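Local coordinates for protein deseasin MCP-01 (Pseudoalteromonas sp., PDB 3VV3) that degrades collagen as a serine protease of the subtilisin family, probably cleaving peptide bonds with a Ser-His-Asp triad in its alpha/beta catalytic domain, at residues T107-T112 with V168-W173; N221-A226 with P274-A279. All coordinates share one frame; numbering follows the deposited sequence.

Interaction 1 of 2, residues T107-T112 with V168-W173; sequences THVSGT and VLNNSW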
loop_
_atom_site.group_PDB
_atom_site.type_symbol
_atom_site.label_atom_id
_atom_site.label_comp_id
_atom_site.label_asym_id
_atom_site.label_seq_id
_atom_site.Cartn_x
_atom_site.Cartn_y
_atom_site.Cartn_z
ATOM N N THR A 107 -9.031 8.886 2.229
ATOM C CA THR A 107 -8.977 10.311 1.920
ATOM C C THR A 107 -8.266 10.531 0.597
ATOM O O THR A 107 -8.635 11.410 -0.189
ATOM C CB THR A 107 -8.273 11.075 3.041
ATOM O OG1 THR A 107 -9.028 10.916 4.246
ATOM C CG2 THR A 107 -8.151 12.576 2.704
ATOM N N HIS A 108 -7.252 9.711 0.348
ATOM C CA HIS A 108 -6.506 9.788 -0.900
ATOM C C HIS A 108 -7.413 9.482 -2.096
ATOM O O HIS A 108 -7.462 10.255 -3.063
ATOM C CB HIS A 108 -5.294 8.844 -0.853
ATOM C CG HIS A 108 -4.262 9.144 -1.896
ATOM N ND1 HIS A 108 -4.356 8.678 -3.189
ATOM C CD2 HIS A 108 -3.118 9.869 -1.833
ATOM C CE1 HIS A 108 -3.311 9.101 -3.883
ATOM N NE2 HIS A 108 -2.546 9.826 -3.084
ATOM N N VAL A 109 -8.147 8.373 -2.035
ATOM C CA VAL A 109 -9.034 8.035 -3.141
ATOM C C VAL A 109 -10.144 9.087 -3.270
ATOM O O VAL A 109 -10.543 9.438 -4.381
ATOM C CB VAL A 109 -9.608 6.591 -3.053
ATOM C CG1 VAL A 109 -8.475 5.575 -2.931
ATOM C CG2 VAL A 109 -10.559 6.442 -1.894
ATOM N N SER A 110 -10.626 9.602 -2.139
ATOM C CA SER A 110 -11.643 10.653 -2.179
ATOM C C SER A 110 -11.180 11.902 -2.939
ATOM O O SER A 110 -11.933 12.474 -3.735
ATOM C CB SER A 110 -12.108 11.019 -0.763
ATOM O OG SER A 110 -12.734 9.908 -0.137
ATOM N N GLY A 111 -9.941 12.321 -2.698
ATOM C CA GLY A 111 -9.381 13.485 -3.381
ATOM C C GLY A 111 -9.265 13.299 -4.886
ATOM O O GLY A 111 -9.404 14.243 -5.658
ATOM N N THR A 112 -9.018 12.069 -5.318
ATOM C CA THR A 112 -8.955 11.786 -6.749
ATOM C C THR A 112 -10.343 11.885 -7.391
ATOM O O THR A 112 -10.503 12.406 -8.492
ATOM C CB THR A 112 -8.310 10.410 -6.995
ATOM O OG1 THR A 112 -6.948 10.456 -6.549
ATOM C CG2 THR A 112 -8.357 10.014 -8.486
ATOM N N VAL A 168 -22.722 5.501 -7.642
ATOM C CA VAL A 168 -21.337 5.069 -7.849
ATOM C C VAL A 168 -20.688 4.732 -6.519
ATOM O O VAL A 168 -20.755 5.520 -5.573
ATOM C CB VAL A 168 -20.478 6.158 -8.536
ATOM C CG1 VAL A 168 -19.037 5.648 -8.718
ATOM C CG2 VAL A 168 -21.080 6.575 -9.881
ATOM N N LEU A 169 -20.077 3.551 -6.444
ATOM C CA LEU A 169 -19.294 3.157 -5.280
ATOM C C LEU A 169 -17.850 2.933 -5.683
ATOM O O LEU A 169 -17.565 2.265 -6.686
ATOM C CB LEU A 169 -19.838 1.871 -4.655
ATOM C CG LEU A 169 -21.228 1.991 -4.053
ATOM C CD1 LEU A 169 -21.687 0.617 -3.571
ATOM C CD2 LEU A 169 -21.199 3.012 -2.916
ATOM N N ASN A 170 -16.944 3.495 -4.893
ATOM C CA ASN A 170 -15.521 3.284 -5.088
ATOM C C ASN A 170 -15.003 2.231 -4.118
ATOM O O ASN A 170 -15.124 2.382 -2.893
ATOM C CB ASN A 170 -14.766 4.592 -4.882
ATOM C CG ASN A 170 -13.293 4.450 -5.166
ATOM O OD1 ASN A 170 -12.512 4.032 -4.306
ATOM N ND2 ASN A 170 -12.907 4.772 -6.379
ATOM N N ASN A 171 -14.431 1.162 -4.664
ATOM C CA ASN A 171 -13.929 0.062 -3.852
ATOM C C ASN A 171 -12.461 -0.218 -4.120
ATOM O O ASN A 171 -12.122 -1.135 -4.877
ATOM C CB ASN A 171 -14.778 -1.187 -4.087
ATOM C CG ASN A 171 -16.243 -0.937 -3.804
ATOM O OD1 ASN A 171 -17.018 -0.587 -4.705
ATOM N ND2 ASN A 171 -16.625 -1.071 -2.547
ATOM N N SER A 172 -11.609 0.604 -3.514
ATOM C CA SER A 172 -10.155 0.489 -3.653
ATOM C C SER A 172 -9.604 -0.443 -2.591
ATOM O O SER A 172 -8.824 -0.037 -1.720
ATOM C CB SER A 172 -9.500 1.865 -3.536
ATOM O OG SER A 172 -9.832 2.678 -4.653
ATOM N N TRP A 173 -10.045 -1.693 -2.655
ATOM C CA TRP A 173 -9.671 -2.708 -1.685
ATOM C C TRP A 173 -9.872 -4.074 -2.308
ATOM O O TRP A 173 -10.556 -4.209 -3.320
ATOM C CB TRP A 173 -10.495 -2.588 -0.389
ATOM C CG TRP A 173 -12.007 -2.586 -0.570
ATOM C CD1 TRP A 173 -12.807 -1.492 -0.768
ATOM C CD2 TRP A 173 -12.888 -3.721 -0.535
ATOM N NE1 TRP A 173 -14.124 -1.880 -0.872
ATOM C CE2 TRP A 173 -14.199 -3.240 -0.731
ATOM C CE3 TRP A 173 -12.694 -5.095 -0.364
ATOM C CZ2 TRP A 173 -15.310 -4.083 -0.770
ATOM C CZ3 TRP A 173 -13.804 -5.933 -0.393
ATOM C CH2 TRP A 173 -15.088 -5.423 -0.599
#
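V109 of helix 105-114 and S172, just past the end of strand 166-171, bring the two backbones closest, their CA atoms 7.6 Å apart, with S172 at the centre of an inverse gamma turn. One valine serves two polar side chains, a branch to each. CG1 of V109, anti to the carbonyl carbon (chi1 -55°), lies against S172, 3.6 Å from its OG and 3.9 Å from its CB. The other methyl, CG2, stands between the backbone N and the carbonyl carbon and comes to 3.9 Å from OD1 of N170. On the strand, CG of N170 is anti to the backbone N, chi1 -176°, which sets OD1 beside CG2 and CB of V109. S172 OG hydrogen-bonds to the carbonyl oxygen of S270 and also lies 3.0 Å from N170 OD1. S270 belongs to a probable Ser-His-Asp triad with H105 and D50, and the side chain of S172 also touches D50. The chemistry implies a division of labour: V109 packs against the buried polar pair S172 and N170 by van der Waals contact, while the serine hydroxyl is held by S270 O, next to the probable active site.

Interaction 2 of 2, residues N221-A226 with P274-A279; sequences NVLSIA and PHVAGA
V276 splits its two methyl groups between two residues of strand 222-228, and this division illustrates how a single branched side chain can seat a helix on a sheet. CG1 of V276 is anti to the backbone N (chi1 177°) and meets L223, whose CD2 reaches it end to end at 3.6 Å. CG2, the other branch, faces I225, where the approach is broader: I225 CG1 stands 3.8 Å from V276 CG2, and the isoleucine's branch methyl CG2 is 3.9 Å from the same atom. In I225 the chain turns at CG1 (chi2 -53°), which places CD1 against both valine methyls, 3.7 Å from V276 CG2 and 4.0 Å from V276 CG1, so V276 CG2 is touched by three carbons of I225. Both strand residues direct their CB toward the helix, whereas S224 between them belongs to the other side. No hydrogen bond crosses the contact, and all three side chains are buried, so the direct contact between the two segments is one of apolar packing. The surroundings continue the apolar layer: V276 also packs on A249 of the neighbouring strand 247-250, I225 on M247 of that strand, and L223 on L299 of helix 292-301. Such a helix laid over a parallel sheet, through aliphatic residues on one face of each, is the construction of the three-layer alpha/beta fold of subtilases, here with the helix that carries the probable nucleophile S270 near its start.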
loop_
_atom_site.group_PDB
_atom_site.type_symbol
_atom_site.label_atom_id
_atom_site.label_comp_id
_atom_site.label_asym_id
_atom_site.label_seq_id
_atom_site.Cartn_x
_atom_site.Cartn_y
_atom_site.Cartn_z
ATOM N N ASN A 221 -22.743 -5.133 -12.689
ATOM C CA ASN A 221 -22.473 -3.744 -12.303
ATOM C C ASN A 221 -21.075 -3.544 -11.713
ATOM O O ASN A 221 -20.719 -2.440 -11.304
ATOM C CB ASN A 221 -23.527 -3.224 -11.321
ATOM C CG ASN A 221 -23.515 -3.981 -10.011
ATOM O OD1 ASN A 221 -23.294 -5.194 -9.989
ATOM N ND2 ASN A 221 -23.755 -3.274 -8.912
ATOM N N VAL A 222 -20.287 -4.610 -11.661
ATOM C CA VAL A 222 -18.900 -4.486 -11.220
ATOM C C VAL A 222 -18.034 -4.001 -12.381
ATOM O O VAL A 222 -18.058 -4.585 -13.465
ATOM C CB VAL A 222 -18.352 -5.833 -10.682
ATOM C CG1 VAL A 222 -16.843 -5.771 -10.470
ATOM C CG2 VAL A 222 -19.074 -6.230 -9.386
ATOM N N LEU A 223 -17.284 -2.924 -12.156
ATOM C CA LEU A 223 -16.383 -2.394 -13.168
ATOM C C LEU A 223 -14.969 -2.476 -12.594
ATOM O O LEU A 223 -14.644 -1.779 -11.642
ATOM C CB LEU A 223 -16.780 -0.960 -13.530
ATOM C CG LEU A 223 -15.868 -0.143 -14.456
ATOM C CD1 LEU A 223 -15.557 -0.894 -15.743
ATOM C CD2 LEU A 223 -16.493 1.212 -14.756
ATOM N N SER A 224 -14.154 -3.368 -13.159
ATOM C CA SER A 224 -12.856 -3.737 -12.588
ATOM C C SER A 224 -11.740 -3.010 -13.300
ATOM O O SER A 224 -11.648 -3.061 -14.531
ATOM C CB SER A 224 -12.603 -5.252 -12.707
ATOM O OG SER A 224 -13.559 -5.982 -11.974
ATOM N N ILE A 225 -10.869 -2.368 -12.527
ATOM C CA ILE A 225 -9.936 -1.395 -13.094
ATOM C C ILE A 225 -8.460 -1.759 -12.900
ATOM O O ILE A 225 -8.010 -1.972 -11.777
ATOM C CB ILE A 225 -10.209 0.002 -12.497
ATOM C CG1 ILE A 225 -11.676 0.402 -12.738
ATOM C CG2 ILE A 225 -9.240 1.029 -13.064
ATOM C CD1 ILE A 225 -12.102 0.307 -14.190
ATOM N N ALA A 226 -7.719 -1.831 -14.007
ATOM C CA ALA A 226 -6.265 -1.983 -13.961
ATOM C C ALA A 226 -5.635 -0.601 -13.921
ATOM O O ALA A 226 -6.284 0.401 -14.259
ATOM C CB ALA A 226 -5.763 -2.770 -15.183
ATOM N N PRO A 274 -10.475 5.301 -8.323
ATOM C CA PRO A 274 -11.188 6.577 -8.146
ATOM C C PRO A 274 -11.151 7.514 -9.358
ATOM O O PRO A 274 -12.020 8.376 -9.446
ATOM C CB PRO A 274 -10.496 7.211 -6.927
ATOM C CG PRO A 274 -9.138 6.576 -6.896
ATOM C CD PRO A 274 -9.389 5.147 -7.335
ATOM N N HIS A 275 -10.193 7.371 -10.275
ATOM C CA HIS A 275 -10.310 8.121 -11.527
ATOM C C HIS A 275 -11.580 7.678 -12.252
ATOM O O HIS A 275 -12.333 8.504 -12.789
ATOM C CB HIS A 275 -9.086 7.930 -12.435
ATOM C CG HIS A 275 -7.853 8.619 -11.935
ATOM N ND1 HIS A 275 -7.512 9.907 -12.298
ATOM C CD2 HIS A 275 -6.886 8.199 -11.086
ATOM C CE1 HIS A 275 -6.385 10.246 -11.697
ATOM N NE2 HIS A 275 -5.984 9.224 -10.957
ATOM N N VAL A 276 -11.817 6.365 -12.252
ATOM C CA VAL A 276 -12.994 5.802 -12.910
ATOM C C VAL A 276 -14.291 6.127 -12.160
ATOM O O VAL A 276 -15.292 6.524 -12.778
ATOM C CB VAL A 276 -12.862 4.276 -13.129
ATOM C CG1 VAL A 276 -14.142 3.715 -13.748
ATOM C CG2 VAL A 276 -11.657 3.976 -14.020
ATOM N N ALA A 277 -14.281 5.981 -10.838
ATOM C CA ALA A 277 -15.457 6.353 -10.057
ATOM C C ALA A 277 -15.752 7.841 -10.236
ATOM O O ALA A 277 -16.909 8.250 -10.402
ATOM C CB ALA A 277 -15.266 6.019 -8.576
ATOM N N GLY A 278 -14.703 8.653 -10.214
ATOM C CA GLY A 278 -14.846 10.080 -10.460
ATOM C C GLY A 278 -15.412 10.353 -11.840
ATOM O O GLY A 278 -16.315 11.182 -11.996
ATOM N N ALA A 279 -14.889 9.663 -12.851
ATOM C CA ALA A 279 -15.399 9.837 -14.206
ATOM C C ALA A 279 -16.874 9.431 -14.305
ATOM O O ALA A 279 -17.657 10.093 -14.987
ATOM C CB ALA A 279 -14.554 9.069 -15.216
#

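In the fold
Followed from the N terminus, helix 105-114 comes first, and interaction 1 closes a loop of 55 intervening residues when strand 166-171 returns to it. The chain then runs through strand 195-199 to strand 222-228, where interaction 2 opens; its loop of 47 residues closes at helix 269-284. The two loops are in series, neither nested nor crossed, yet their centres lie only 9 Å apart. Both contacts rest on the same parallel sheet, in which strand 195-199 separates the two strands involved. The contacts also meet directly: N170, on the strand, packs on P274 and A277, and T112 of helix 105-114 packs on H275, tying helix 105-114, helix 269-284 and the sheet into one core.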